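Local structure of receptor-like protein kinase ANXUR1 (Arabidopsis thaliana, 6FIG) at residues A[21-25]-A[26-30]; A[56-59]-A[60-64]. The protein probably acts as a membrane receptor-like serine/threonine kinase in plant reproduction, with a malectin-like ectodomain that faces the cell exterior. One frame throughout, in Å; residues are numbered along the deposited sequence. Where two conformers were deposited one is given.

Interaction 1 of 2, residues A[21-25]-A[26-30]. With EDO (1,2-ethanediol), chain J.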
ATOM      1  N   LYS A  21       7.713  -1.045   5.704  1.00 34.45           N
ATOM      2  CA  LYS A  21       8.757  -2.032   5.432  0.67 35.16           C
ATOM      3  C   LYS A  21       9.921  -1.349   4.740  1.00 33.16           C
ATOM      4  O   LYS A  21       9.731  -0.556   3.820  1.00 32.59           O
ATOM      5  CB  LYS A  21       8.239  -3.183   4.573  0.67 36.39           C
ATOM      6  CG  LYS A  21       7.286  -4.109   5.310  0.67 38.72           C
ATOM      7  CD  LYS A  21       6.808  -5.250   4.417  0.67 40.41           C
ATOM      8  CE  LYS A  21       5.390  -5.679   4.758  0.67 41.95           C
ATOM      9  NZ  LYS A  21       4.386  -4.617   4.487  0.67 40.87           N
ATOM     10  N   TRP A  22      11.132  -1.654   5.202  1.00 32.62           N
ATOM     11  CA  TRP A  22      12.354  -1.108   4.617  1.00 31.00           C
ATOM     12  C   TRP A  22      13.269  -2.258   4.194  1.00 31.76           C
ATOM     13  O   TRP A  22      13.208  -3.362   4.755  1.00 33.17           O
ATOM     14  CB  TRP A  22      13.102  -0.251   5.632  1.00 30.22           C
ATOM     15  CG  TRP A  22      12.398   0.978   6.090  1.00 29.27           C
ATOM     16  CD1 TRP A  22      11.395   1.055   6.997  1.00 29.58           C
ATOM     17  CD2 TRP A  22      12.670   2.324   5.679  1.00 27.72           C
ATOM     18  NE1 TRP A  22      11.027   2.364   7.193  1.00 29.12           N
ATOM     19  CE2 TRP A  22      11.788   3.164   6.390  1.00 27.60           C
ATOM     20  CE3 TRP A  22      13.564   2.898   4.775  1.00 27.05           C
ATOM     21  CZ2 TRP A  22      11.779   4.556   6.233  1.00 27.02           C
ATOM     22  CZ3 TRP A  22      13.554   4.285   4.622  1.00 25.95           C
ATOM     23  CH2 TRP A  22      12.653   5.092   5.333  1.00 26.10           C
ATOM     24  N   GLU A  23      14.104  -1.989   3.196  1.00 30.96           N
ATOM     25  CA  GLU A  23      15.077  -2.957   2.698  1.00 32.63           C
ATOM     26  C   GLU A  23      16.453  -2.321   2.564  1.00 31.49           C
ATOM     27  O   GLU A  23      16.574  -1.098   2.553  1.00 29.56           O
ATOM     28  CB  GLU A  23      14.629  -3.535   1.351  1.00 33.79           C
ATOM     29  CG  GLU A  23      14.654  -2.562   0.177  1.00 33.89           C
ATOM     30  CD  GLU A  23      14.236  -3.222  -1.118  1.00 35.15           C
ATOM     31  OE1 GLU A  23      14.904  -4.174  -1.551  1.00 37.66           O
ATOM     32  OE2 GLU A  23      13.230  -2.804  -1.701  1.00 36.13           O
ATOM     33  N   PRO A  24      17.513  -3.154   2.468  1.00 32.17           N
ATOM     34  CA  PRO A  24      18.837  -2.592   2.237  1.00 32.15           C
ATOM     35  C   PRO A  24      18.953  -1.799   0.940  1.00 31.76           C
ATOM     36  O   PRO A  24      18.267  -2.107  -0.052  1.00 31.77           O
ATOM     37  CB  PRO A  24      19.729  -3.832   2.158  1.00 33.26           C
ATOM     38  CG  PRO A  24      19.023  -4.852   2.981  1.00 34.78           C
ATOM     39  CD  PRO A  24      17.573  -4.616   2.664  1.00 33.92           C
ATOM     40  N   ASP A  25      19.827  -0.792   0.953  1.00 31.59           N
ATOM     41  CA  ASP A  25      20.043   0.060  -0.217  1.00 31.34           C
ATOM     42  C   ASP A  25      21.020  -0.514  -1.231  1.00 32.60           C
ATOM     43  O   ASP A  25      21.160   0.025  -2.327  1.00 31.99           O
ATOM     44  CB  ASP A  25      20.500   1.456   0.216  1.00 30.74           C
ATOM     45  CG  ASP A  25      21.877   1.465   0.867  1.00 31.73           C
ATOM     46  OD1 ASP A  25      22.277   0.448   1.475  1.00 34.06           O
ATOM     47  OD2 ASP A  25      22.562   2.502   0.800  1.00 30.91           O
ATOM     48  N   THR A  26      21.671  -1.621  -0.864  1.00 35.05           N
ATOM     49  CA  THR A  26      22.840  -2.155  -1.560  1.00 36.73           C
ATOM     50  C   THR A  26      22.711  -2.307  -3.082  1.00 36.27           C
ATOM     51  O   THR A  26      23.533  -1.763  -3.823  1.00 35.51           O
ATOM     52  CB  THR A  26      23.256  -3.484  -0.893  1.00 39.88           C
ATOM     53  OG1 THR A  26      23.616  -3.200   0.470  1.00 41.29           O
ATOM     54  CG2 THR A  26      24.437  -4.126  -1.597  1.00 40.82           C
ATOM     55  N   LYS A  27      21.644  -2.968  -3.525  1.00 36.63           N
ATOM     56  CA  LYS A  27      21.392  -3.225  -4.943  1.00 37.77           C
ATOM     57  C   LYS A  27      21.299  -1.964  -5.807  1.00 35.63           C
ATOM     58  O   LYS A  27      21.504  -2.033  -7.018  1.00 36.45           O
ATOM     59  CB  LYS A  27      20.082  -4.012  -5.120  1.00 41.51           C
ATOM     60  CG  LYS A  27      20.135  -5.458  -4.653  1.00 44.85           C
ATOM     61  CD  LYS A  27      18.856  -6.211  -5.008  1.00 47.19           C
ATOM     62  CE  LYS A  27      17.598  -5.535  -4.483  1.00 47.59           C
ATOM     63  NZ  LYS A  27      16.423  -6.448  -4.600  1.00 50.11           N
ATOM     64  N   PHE A  28      20.960  -0.825  -5.196  1.00 32.39           N
ATOM     65  CA  PHE A  28      20.747   0.392  -5.950  1.00 31.14           C
ATOM     66  C   PHE A  28      21.941   1.323  -5.987  1.00 31.24           C
ATOM     67  O   PHE A  28      21.900   2.295  -6.711  1.00 30.05           O
ATOM     68  CB  PHE A  28      19.516   1.103  -5.395  1.00 29.44           C
ATOM     69  CG  PHE A  28      18.303   0.246  -5.431  1.00 29.57           C
ATOM     70  CD1 PHE A  28      17.628   0.042  -6.624  1.00 29.96           C
ATOM     71  CD2 PHE A  28      17.888  -0.445  -4.299  1.00 30.20           C
ATOM     72  CE1 PHE A  28      16.525  -0.795  -6.675  1.00 30.68           C
ATOM     73  CE2 PHE A  28      16.783  -1.283  -4.343  1.00 31.41           C
ATOM     74  CZ  PHE A  28      16.114  -1.473  -5.538  1.00 31.39           C
ATOM     75  N   LEU A  29      23.002   1.021  -5.230  1.00 32.37           N
ATOM     76  CA  LEU A  29      24.186   1.854  -5.244  1.00 33.77           C
ATOM     77  C   LEU A  29      24.971   1.504  -6.510  1.00 35.14           C
ATOM     78  O   LEU A  29      25.296   0.330  -6.722  1.00 37.93           O
ATOM     79  CB  LEU A  29      24.985   1.615  -3.959  1.00 36.08           C
ATOM     80  CG  LEU A  29      26.122   2.573  -3.625  1.00 37.75           C
ATOM     81  CD1 LEU A  29      25.662   4.017  -3.497  1.00 37.00           C
ATOM     82  CD2 LEU A  29      26.811   2.099  -2.340  1.00 39.21           C
ATOM     83  N   LYS A  30      25.238   2.496  -7.364  1.00 35.78           N
ATOM     84  CA  LYS A  30      25.783   2.279  -8.729  1.00 37.61           C
ATOM     85  C   LYS A  30      27.271   2.651  -8.894  1.00 38.52           C
ATOM     86  O   LYS A  30      28.036   1.899  -9.524  1.00 38.46           O
ATOM     87  CB  LYS A  30      24.926   3.036  -9.758  1.00 38.98           C
ATOM     88  CG  LYS A  30      25.263   2.766 -11.224  1.00 42.35           C
ATOM     89  CD  LYS A  30      24.716   1.423 -11.714  1.00 44.79           C
ATOM     90  CE  LYS A  30      25.300   1.010 -13.063  1.00 48.05           C
ATOM     91  NZ  LYS A  30      24.961   2.001 -14.122  1.00 49.03           N
TER
HETATM   92  C1  EDO J 510      10.261  -2.663   0.867  1.00 47.60           C
HETATM   93  O1  EDO J 510      11.104  -2.166   1.910  1.00 48.59           O
HETATM   94  C2  EDO J 510      10.186  -1.560  -0.173  1.00 45.00           C
HETATM   95  O2  EDO J 510      11.496  -1.139  -0.555  1.00 40.05           O
HETATM   96  O   HOH W   1      20.023  -4.341  -1.464  1.00 55.34           O
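D25 and F28 close a tight 3-10 turn in the link between strands 21-24 and 29-31. Two successive backbone bonds define it. F28 N donates to D25 O over 3.0 Å with an N-H...O angle of 152°, and L29 N reaches T26 O one step later. A water adds a third backbone link, accepting from K27 N at 3.0 Å and giving a weak bond to P24 O.

The charged pair across the turn is looser. E23 OE1 and K27 NZ stand 4.1 Å apart, beyond a salt bridge, and the two side chains cross at about a right angle; K27 gets there by a bend at chi3 (-55°). E23 OE1 and D25 O both lie at the edge of the F28 ring, near its plane, while K27 CB lies above one face, offset toward the rim. E23 OE2 instead accepts from O2 of an ethanediol, 2.7 Å away, which also bonds to A5 N and probably comes from the crystallisation liquor.

The D25 carboxylate is engaged by residues beyond the turn: OD2 by Y64 and R56, OD1 by a weak bond from G9 N, and the side chain is about 7 Å from a calcium ion. Around the turn, F28 packs on L4 and L6 of strand 4-7, and L29 packs against both strand 54-58 and strand 62-67.

Interaction 2 of 2, residues A[56-59]-A[60-64]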
ATOM      1  N   ARG A  56      24.803   4.975   5.426  1.00 30.02           N
ATOM      2  CA  ARG A  56      25.899   4.780   4.510  1.00 30.65           C
ATOM      3  C   ARG A  56      26.692   6.087   4.523  1.00 30.52           C
ATOM      4  O   ARG A  56      26.102   7.163   4.499  1.00 29.20           O
ATOM      5  CB  ARG A  56      25.368   4.478   3.115  1.00 29.99           C
ATOM      6  CG  ARG A  56      26.466   4.100   2.147  1.00 31.08           C
ATOM      7  CD  ARG A  56      25.934   3.517   0.862  1.00 31.02           C
ATOM      8  NE  ARG A  56      25.309   2.214   1.073  1.00 31.74           N
ATOM      9  CZ  ARG A  56      25.944   1.057   1.240  1.00 33.77           C
ATOM     10  NH1 ARG A  56      27.275   0.975   1.251  1.00 35.04           N
ATOM     11  NH2 ARG A  56      25.214  -0.044   1.407  1.00 35.21           N
ATOM     12  N   ILE A  57      28.015   5.982   4.517  1.00 31.83           N
ATOM     13  CA  ILE A  57      28.910   7.133   4.606  1.00 32.33           C
ATOM     14  C   ILE A  57      29.711   7.215   3.297  1.00 32.36           C
ATOM     15  O   ILE A  57      30.282   6.214   2.865  1.00 32.54           O
ATOM     16  CB  ILE A  57      29.903   6.984   5.777  1.00 35.08           C
ATOM     17  CG1 ILE A  57      29.190   6.593   7.091  1.00 35.75           C
ATOM     18  CG2 ILE A  57      30.692   8.278   5.980  1.00 36.21           C
ATOM     19  CD1 ILE A  57      28.180   7.591   7.597  1.00 35.89           C
ATOM     20  N   PHE A  58      29.724   8.404   2.683  1.00 30.91           N
ATOM     21  CA  PHE A  58      30.432   8.667   1.432  1.00 30.72           C
ATOM     22  C   PHE A  58      31.540   9.680   1.677  1.00 31.35           C
ATOM     23  O   PHE A  58      31.271  10.795   2.110  1.00 30.93           O
ATOM     24  CB  PHE A  58      29.480   9.235   0.361  1.00 30.29           C
ATOM     25  CG  PHE A  58      28.261   8.401   0.113  1.00 29.91           C
ATOM     26  CD1 PHE A  58      28.388   7.137  -0.423  1.00 30.80           C
ATOM     27  CD2 PHE A  58      26.988   8.899   0.395  1.00 29.69           C
ATOM     28  CE1 PHE A  58      27.269   6.361  -0.686  1.00 30.74           C
ATOM     29  CE2 PHE A  58      25.861   8.120   0.140  1.00 29.17           C
ATOM     30  CZ  PHE A  58      26.012   6.852  -0.393  1.00 29.66           C
ATOM     31  N   THR A  59      32.783   9.308   1.379  1.00 31.15           N
ATOM     32  CA  THR A  59      33.908  10.262   1.475  1.00 32.42           C
ATOM     33  C   THR A  59      34.365  10.786   0.117  1.00 32.11           C
ATOM     34  O   THR A  59      35.331  11.534   0.035  1.00 33.66           O
ATOM     35  CB  THR A  59      35.081   9.661   2.247  1.00 34.01           C
ATOM     36  OG1 THR A  59      35.538   8.496   1.562  1.00 34.73           O
ATOM     37  CG2 THR A  59      34.638   9.287   3.645  1.00 34.23           C
ATOM     38  N   ALA A  60      33.650  10.382  -0.922  1.00 31.32           N
ATOM     39  CA  ALA A  60      33.813  10.904  -2.275  1.00 31.83           C
ATOM     40  C   ALA A  60      32.450  10.715  -2.954  1.00 30.50           C
ATOM     41  O   ALA A  60      31.558  10.082  -2.378  1.00 29.78           O
ATOM     42  CB  ALA A  60      34.939  10.163  -3.005  1.00 32.91           C
ATOM     43  N   PRO A  61      32.267  11.267  -4.165  1.00 31.16           N
ATOM     44  CA  PRO A  61      30.938  11.173  -4.755  1.00 30.62           C
ATOM     45  C   PRO A  61      30.443   9.740  -4.946  1.00 30.26           C
ATOM     46  O   PRO A  61      31.242   8.805  -5.125  1.00 31.89           O
ATOM     47  CB  PRO A  61      31.091  11.891  -6.105  1.00 31.22           C
ATOM     48  CG  PRO A  61      32.213  12.827  -5.905  1.00 32.49           C
ATOM     49  CD  PRO A  61      33.172  12.089  -4.992  1.00 32.53           C
ATOM     50  N   ALA A  62      29.135   9.573  -4.873  1.00 29.88           N
ATOM     51  CA  ALA A  62      28.512   8.272  -5.055  1.00 29.96           C
ATOM     52  C   ALA A  62      27.123   8.485  -5.606  1.00 28.88           C
ATOM     53  O   ALA A  62      26.481   9.508  -5.312  1.00 28.02           O
ATOM     54  CB  ALA A  62      28.460   7.538  -3.721  1.00 30.60           C
ATOM     55  N   THR A  63      26.647   7.537  -6.407  1.00 28.72           N
ATOM     56  CA  THR A  63      25.330   7.660  -7.045  1.00 28.19           C
ATOM     57  C   THR A  63      24.527   6.382  -6.840  1.00 27.84           C
ATOM     58  O   THR A  63      25.071   5.262  -6.980  1.00 28.55           O
ATOM     59  CB  THR A  63      25.463   7.944  -8.558  1.00 29.96           C
ATOM     60  OG1 THR A  63      26.202   9.159  -8.756  1.00 31.22           O
ATOM     61  CG2 THR A  63      24.081   8.051  -9.241  1.00 30.46           C
ATOM     62  N   TYR A  64      23.246   6.556  -6.518  1.00 26.30           N
ATOM     63  CA  TYR A  64      22.231   5.516  -6.619  1.00 26.57           C
ATOM     64  C   TYR A  64      21.514   5.646  -7.962  1.00 27.63           C
ATOM     65  O   TYR A  64      21.297   6.762  -8.442  1.00 28.34           O
ATOM     66  CB  TYR A  64      21.163   5.655  -5.548  1.00 25.19           C
ATOM     67  CG  TYR A  64      21.645   5.455  -4.135  1.00 24.88           C
ATOM     68  CD1 TYR A  64      21.537   4.221  -3.513  1.00 25.41           C
ATOM     69  CD2 TYR A  64      22.182   6.496  -3.426  1.00 24.93           C
ATOM     70  CE1 TYR A  64      21.943   4.038  -2.209  1.00 25.60           C
ATOM     71  CE2 TYR A  64      22.618   6.331  -2.123  1.00 25.27           C
ATOM     72  CZ  TYR A  64      22.490   5.092  -1.522  1.00 25.54           C
ATOM     73  OH  TYR A  64      22.908   4.923  -0.239  1.00 25.83           O
TER
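F58 and A62 meet inside a beta-arch of the malectin-like beta-sandwich: strands 54-58 and 62-67 follow one another along the chain but belong to different sheets. The geometry supports this reading, since the segment axes come no closer than 9.5 Å, run at 137° to one another, and share no hydrogen bond. Strand 54-58 pairs instead with 35-38 and 151-161, and strand 62-67 with 29-31 and 135-142. The two arms are thus joined through side chains.

The F58 side chain spans the arch from root to tip. Its CB passes A60 O, the carbonyl at the bend, at 3.5 Å. Farther out the ring runs along the A62 methyl, which comes to it obliquely: CD1 is 3.3 Å and CE1 3.5 Å from A62 CB, a tight fit for carbon on carbon. The tip, CZ, ends beside Y64, 3.8 Å from its CE2. With CG anti to the carbonyl carbon (chi1 -54°), the ring projects into the arch and also meets F140 of strand 135-142.

R56, two residues before F58, reaches the same phenol. Its chain is extended as far as CD and bends at chi3, bringing the guanidinium round so that the Y64 hydroxyl lies at its edge, near its plane, with guanidinium and phenol planes 69° apart. The polar ends are held from outside the arch: D25 is the partner of both R56 and Y64, and S34 OG is hydrogen-bonded to R56 NH1. Y64 OH touches two carbons on one side of it, R56 CD at 3.5 Å and F58 CZ at 3.7 Å.

How the interactions relate
Interaction 1 is a surface turn and interaction 2 a largely buried arch, their centres about 14 Å apart. Backbone bonds, a water and loosely facing charges shape the first; apolar packing without a single hydrogen bond across the segments shapes the second. They share an antiparallel sheet, in which strands 29-31 and 62-67 are neighbours. The buried carboxylate of D25 couples them: OD2 lies 2.8 Å from R56 NE in a salt bridge and 2.7 Å from Y64 OH, a probable hydrogen bond, so one oxygen grips both arms of the arch. Apolar contact follows alongside, with L29 CD2 3.6 Å from R56 CD.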